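Local coordinates for 3-oxoacyl-[acyl-carrier-protein] synthase 3 (Pseudomonas aeruginosa, PDB 2X3E), which probably catalyses the condensation of acetyl-CoA with malonyl-ACP that initiates fatty acid synthesis, and works as a homodimer, at residues C9-E17 and P287-R295. The protein carries 1 engineered substitution. Numbering follows the deposited sequence.
Sequences CGLGSYLPE and PLALAHGLR
Ser13 OG and Arg295 NH1 share a water, 2.7 Å from the hydroxyl and 3.0 Å from the guanidinium nitrogen, whose hydrogen it accepts; this bridge is a polar link between strand 9-14 and helix 287-295. Ser13 OG lies near the plane of the Arg295 guanidinium, at its edge, with the water rather than a direct bond joining them, while one face of that group lies over its own helix, with Ala291 O and His292 CA displaced toward the rim. With chi1 at 70°, Ser13 OG is turned to lie beside Ala291 CB, 3.7 Å away, and Ser13 CB meets Leu288 CD2 at 3.7 Å. Leu288 CD2 also packs on Leu15 CD2 at 3.8 Å. Two residues before Ser13, Leu11 swings CG anti to its backbone N (chi1 179°) and lays CD2 against the helix backbone, 3.7 Å from Ala291 N, with Leu290 CB and Leu294 CD2 each 4.0 Å off. The axes of strand and helix make an angle of 106°; the extended backbone turns Leu11, Ser13 and, just past the strand, Leu15 to the helix. Strand 5-14 borders a five-stranded sheet of the thiolase-like fold, and Leu290 also touches Val248 of the second sheet, so the helix packs between the two. Apolar contact thus dominates, with a water-mediated polar link at the Arg295 side.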
ATOM      1  N   CYS A   9      11.435 -14.521 -11.552  1.00 15.29           N
ATOM      2  CA  CYS A   9      12.563 -14.660 -12.478  1.00 16.59           C
ATOM      3  C   CYS A   9      13.829 -13.899 -12.065  1.00 16.76           C
ATOM      4  O   CYS A   9      14.806 -13.911 -12.797  1.00 17.37           O
ATOM      5  CB  CYS A   9      12.136 -14.261 -13.899  1.00 17.33           C
ATOM      6  SG  CYS A   9      11.573 -12.564 -14.099  1.00 18.90           S
ATOM      7  N   GLY A  10      13.828 -13.288 -10.879  1.00 16.61           N
ATOM      8  CA  GLY A  10      14.990 -12.543 -10.391  1.00 16.84           C
ATOM      9  C   GLY A  10      14.929 -12.319  -8.895  1.00 16.43           C
ATOM     10  O   GLY A  10      13.844 -12.196  -8.327  1.00 15.96           O
ATOM     11  N   LEU A  11      16.100 -12.290  -8.256  1.00 16.54           N
ATOM     12  CA  LEU A  11      16.209 -12.064  -6.814  1.00 15.87           C
ATOM     13  C   LEU A  11      17.415 -11.180  -6.545  1.00 15.95           C
ATOM     14  O   LEU A  11      18.469 -11.353  -7.154  1.00 16.39           O
ATOM     15  CB  LEU A  11      16.357 -13.395  -6.065  1.00 16.00           C
ATOM     16  CG  LEU A  11      16.508 -13.351  -4.538  1.00 16.57           C
ATOM     17  CD1 LEU A  11      15.214 -12.945  -3.868  1.00 15.79           C
ATOM     18  CD2 LEU A  11      16.978 -14.699  -4.010  1.00 17.13           C
ATOM     19  N   GLY A  12      17.250 -10.231  -5.634  1.00 15.40           N
ATOM     20  CA  GLY A  12      18.352  -9.395  -5.174  1.00 15.85           C
ATOM     21  C   GLY A  12      18.080  -8.918  -3.767  1.00 15.34           C
ATOM     22  O   GLY A  12      16.958  -9.021  -3.271  1.00 15.19           O
ATOM     23  N   SER A  13      19.111  -8.419  -3.107  1.00 15.45           N
ATOM     24  CA  SER A  13      18.968  -7.945  -1.735  1.00 15.00           C
ATOM     25  C   SER A  13      20.059  -6.956  -1.388  1.00 15.78           C
ATOM     26  O   SER A  13      21.071  -6.855  -2.092  1.00 16.24           O
ATOM     27  CB  SER A  13      19.006  -9.119  -0.760  1.00 14.56           C
ATOM     28  OG  SER A  13      20.302  -9.692  -0.693  1.00 14.90           O
ATOM     29  N   TYR A  14      19.844  -6.234  -0.291  1.00 15.62           N
ATOM     30  CA  TYR A  14      20.848  -5.337   0.250  1.00 16.55           C
ATOM     31  C   TYR A  14      20.679  -5.207   1.763  1.00 16.39           C
ATOM     32  O   TYR A  14      19.569  -5.008   2.261  1.00 15.43           O
ATOM     33  CB  TYR A  14      20.767  -3.960  -0.417  1.00 17.23           C
ATOM     34  CG  TYR A  14      21.814  -2.998   0.098  1.00 17.94           C
ATOM     35  CD1 TYR A  14      23.139  -3.112  -0.303  1.00 19.16           C
ATOM     36  CD2 TYR A  14      21.483  -1.987   1.004  1.00 17.80           C
ATOM     37  CE1 TYR A  14      24.114  -2.248   0.178  1.00 20.50           C
ATOM     38  CE2 TYR A  14      22.454  -1.108   1.488  1.00 18.95           C
ATOM     39  CZ  TYR A  14      23.765  -1.247   1.067  1.00 20.44           C
ATOM     40  OH  TYR A  14      24.740  -0.393   1.528  1.00 21.74           O
ATOM     41  N   LEU A  15      21.792  -5.343   2.475  1.00 17.61           N
ATOM     42  CA  LEU A  15      21.845  -5.130   3.913  1.00 17.60           C
ATOM     43  C   LEU A  15      22.748  -3.930   4.181  1.00 19.22           C
ATOM     44  O   LEU A  15      23.819  -3.817   3.576  1.00 19.40           O
ATOM     45  CB  LEU A  15      22.423  -6.363   4.609  1.00 17.77           C
ATOM     46  CG  LEU A  15      21.601  -7.650   4.545  1.00 17.16           C
ATOM     47  CD1 LEU A  15      22.473  -8.847   4.887  1.00 17.81           C
ATOM     48  CD2 LEU A  15      20.389  -7.577   5.466  1.00 17.99           C
ATOM     49  N   PRO A  16      22.324  -3.025   5.083  1.00 19.67           N
ATOM     50  CA  PRO A  16      23.211  -1.920   5.420  1.00 21.49           C
ATOM     51  C   PRO A  16      24.504  -2.425   6.054  1.00 22.64           C
ATOM     52  O   PRO A  16      24.532  -3.504   6.648  1.00 21.96           O
ATOM     53  CB  PRO A  16      22.395  -1.075   6.413  1.00 21.62           C
ATOM     54  CG  PRO A  16      21.224  -1.889   6.801  1.00 20.18           C
ATOM     55  CD  PRO A  16      21.032  -2.960   5.792  1.00 18.95           C
ATOM     56  N   GLU A  17      25.563  -1.641   5.907  1.00 24.87           N
ATOM     57  CA  GLU A  17      26.899  -2.050   6.308  1.00 26.53           C
ATOM     58  C   GLU A  17      27.030  -2.207   7.825  1.00 26.54           C
ATOM     59  O   GLU A  17      27.599  -3.194   8.304  1.00 26.37           O
ATOM     60  CB  GLU A  17      27.914  -1.030   5.801  1.00 28.75           C
ATOM     61  CG  GLU A  17      29.337  -1.531   5.783  1.00 32.30           C
ATOM     62  CD  GLU A  17      30.268  -0.561   5.090  1.00 36.43           C
ATOM     63  OE1 GLU A  17      30.781   0.353   5.765  1.00 40.15           O
ATOM     64  OE2 GLU A  17      30.486  -0.717   3.869  1.00 39.36           O
ATOM     65  N   PRO A 287      12.404 -12.359   1.513  1.00 13.42           N
ATOM     66  CA  PRO A 287      13.387 -12.328   0.415  1.00 13.89           C
ATOM     67  C   PRO A 287      14.860 -12.323   0.878  1.00 13.90           C
ATOM     68  O   PRO A 287      15.732 -12.825   0.163  1.00 14.32           O
ATOM     69  CB  PRO A 287      13.019 -11.056  -0.351  1.00 13.82           C
ATOM     70  CG  PRO A 287      12.305 -10.191   0.657  1.00 13.30           C
ATOM     71  CD  PRO A 287      11.543 -11.164   1.514  1.00 13.52           C
ATOM     72  N   LEU A 288      15.147 -11.793   2.063  1.00 13.78           N
ATOM     73  CA  LEU A 288      16.510 -11.909   2.598  1.00 14.03           C
ATOM     74  C   LEU A 288      16.842 -13.373   2.903  1.00 14.09           C
ATOM     75  O   LEU A 288      17.959 -13.827   2.630  1.00 14.35           O
ATOM     76  CB  LEU A 288      16.715 -11.037   3.830  1.00 14.14           C
ATOM     77  CG  LEU A 288      16.880  -9.543   3.547  1.00 14.74           C
ATOM     78  CD1 LEU A 288      16.757  -8.762   4.838  1.00 14.45           C
ATOM     79  CD2 LEU A 288      18.213  -9.262   2.868  1.00 13.86           C
ATOM     80  N   ALA A 289      15.872 -14.118   3.436  1.00 14.00           N
ATOM     81  CA  ALA A 289      16.058 -15.553   3.682  1.00 14.09           C
ATOM     82  C   ALA A 289      16.263 -16.316   2.368  1.00 14.59           C
ATOM     83  O   ALA A 289      17.128 -17.185   2.285  1.00 14.47           O
ATOM     84  CB  ALA A 289      14.872 -16.141   4.482  1.00 13.95           C
ATOM     85  N   LEU A 290      15.474 -15.979   1.347  1.00 14.48           N
ATOM     86  CA  LEU A 290      15.679 -16.526   0.006  1.00 15.07           C
ATOM     87  C   LEU A 290      17.103 -16.267  -0.518  1.00 15.45           C
ATOM     88  O   LEU A 290      17.741 -17.176  -1.054  1.00 15.69           O
ATOM     89  CB  LEU A 290      14.637 -15.972  -0.983  1.00 14.92           C
ATOM     90  CG  LEU A 290      13.210 -16.528  -0.868  1.00 14.58           C
ATOM     91  CD1 LEU A 290      12.250 -15.783  -1.796  1.00 14.85           C
ATOM     92  CD2 LEU A 290      13.179 -18.037  -1.166  1.00 14.47           C
ATOM     93  N   ALA A 291      17.596 -15.036  -0.366  1.00 15.77           N
ATOM     94  CA  ALA A 291      18.948 -14.691  -0.818  1.00 16.46           C
ATOM     95  C   ALA A 291      20.000 -15.532  -0.090  1.00 17.36           C
ATOM     96  O   ALA A 291      20.969 -15.988  -0.693  1.00 17.47           O
ATOM     97  CB  ALA A 291      19.221 -13.193  -0.629  1.00 16.53           C
ATOM     98  N   HIS A 292      19.790 -15.747   1.206  1.00 17.68           N
ATOM     99  CA  HIS A 292      20.653 -16.611   2.004  1.00 18.58           C
ATOM    100  C   HIS A 292      20.657 -18.041   1.466  1.00 18.87           C
ATOM    101  O   HIS A 292      21.716 -18.638   1.279  1.00 19.65           O
ATOM    102  CB  HIS A 292      20.200 -16.591   3.467  1.00 18.78           C
ATOM    103  CG  HIS A 292      20.846 -17.638   4.316  1.00 20.37           C
ATOM    104  ND1 HIS A 292      22.122 -17.506   4.817  1.00 22.85           N
ATOM    105  CD2 HIS A 292      20.386 -18.830   4.761  1.00 22.19           C
ATOM    106  CE1 HIS A 292      22.423 -18.577   5.531  1.00 24.19           C
ATOM    107  NE2 HIS A 292      21.388 -19.397   5.511  1.00 23.33           N
ATOM    108  N   GLY A 293      19.471 -18.582   1.215  1.00 18.69           N
ATOM    109  CA  GLY A 293      19.349 -19.926   0.650  1.00 19.09           C
ATOM    110  C   GLY A 293      20.039 -20.076  -0.694  1.00 19.69           C
ATOM    111  O   GLY A 293      20.693 -21.083  -0.958  1.00 19.97           O
ATOM    112  N   LEU A 294      19.896 -19.068  -1.549  1.00 20.16           N
ATOM    113  CA  LEU A 294      20.543 -19.075  -2.856  1.00 21.27           C
ATOM    114  C   LEU A 294      22.074 -19.011  -2.726  1.00 22.49           C
ATOM    115  O   LEU A 294      22.785 -19.759  -3.402  1.00 23.28           O
ATOM    116  CB  LEU A 294      20.016 -17.915  -3.716  1.00 21.31           C
ATOM    117  CG  LEU A 294      20.335 -17.963  -5.210  1.00 22.86           C
ATOM    118  CD1 LEU A 294      19.733 -19.202  -5.850  1.00 23.17           C
ATOM    119  CD2 LEU A 294      19.825 -16.704  -5.905  1.00 23.05           C
ATOM    120  N   ARG A 295      22.569 -18.135  -1.853  1.00 22.71           N
ATOM    121  CA  ARG A 295      24.009 -18.033  -1.564  1.00 24.31           C
ATOM    122  C   ARG A 295      24.590 -19.366  -1.095  1.00 24.97           C
ATOM    123  O   ARG A 295      25.696 -19.745  -1.487  1.00 25.70           O
ATOM    124  CB  ARG A 295      24.280 -16.991  -0.470  1.00 24.25           C
ATOM    125  CG  ARG A 295      24.301 -15.542  -0.928  1.00 26.02           C
ATOM    126  CD  ARG A 295      25.034 -14.666   0.090  1.00 27.69           C
ATOM    127  NE  ARG A 295      24.349 -14.623   1.388  1.00 27.80           N
ATOM    128  CZ  ARG A 295      23.320 -13.827   1.685  1.00 27.61           C
ATOM    129  NH1 ARG A 295      22.816 -12.995   0.779  1.00 26.51           N
ATOM    130  NH2 ARG A 295      22.782 -13.868   2.903  1.00 27.38           N
TER
HETATM  131  O   HOH W   1      21.410 -10.517   1.582  1.00 17.18           O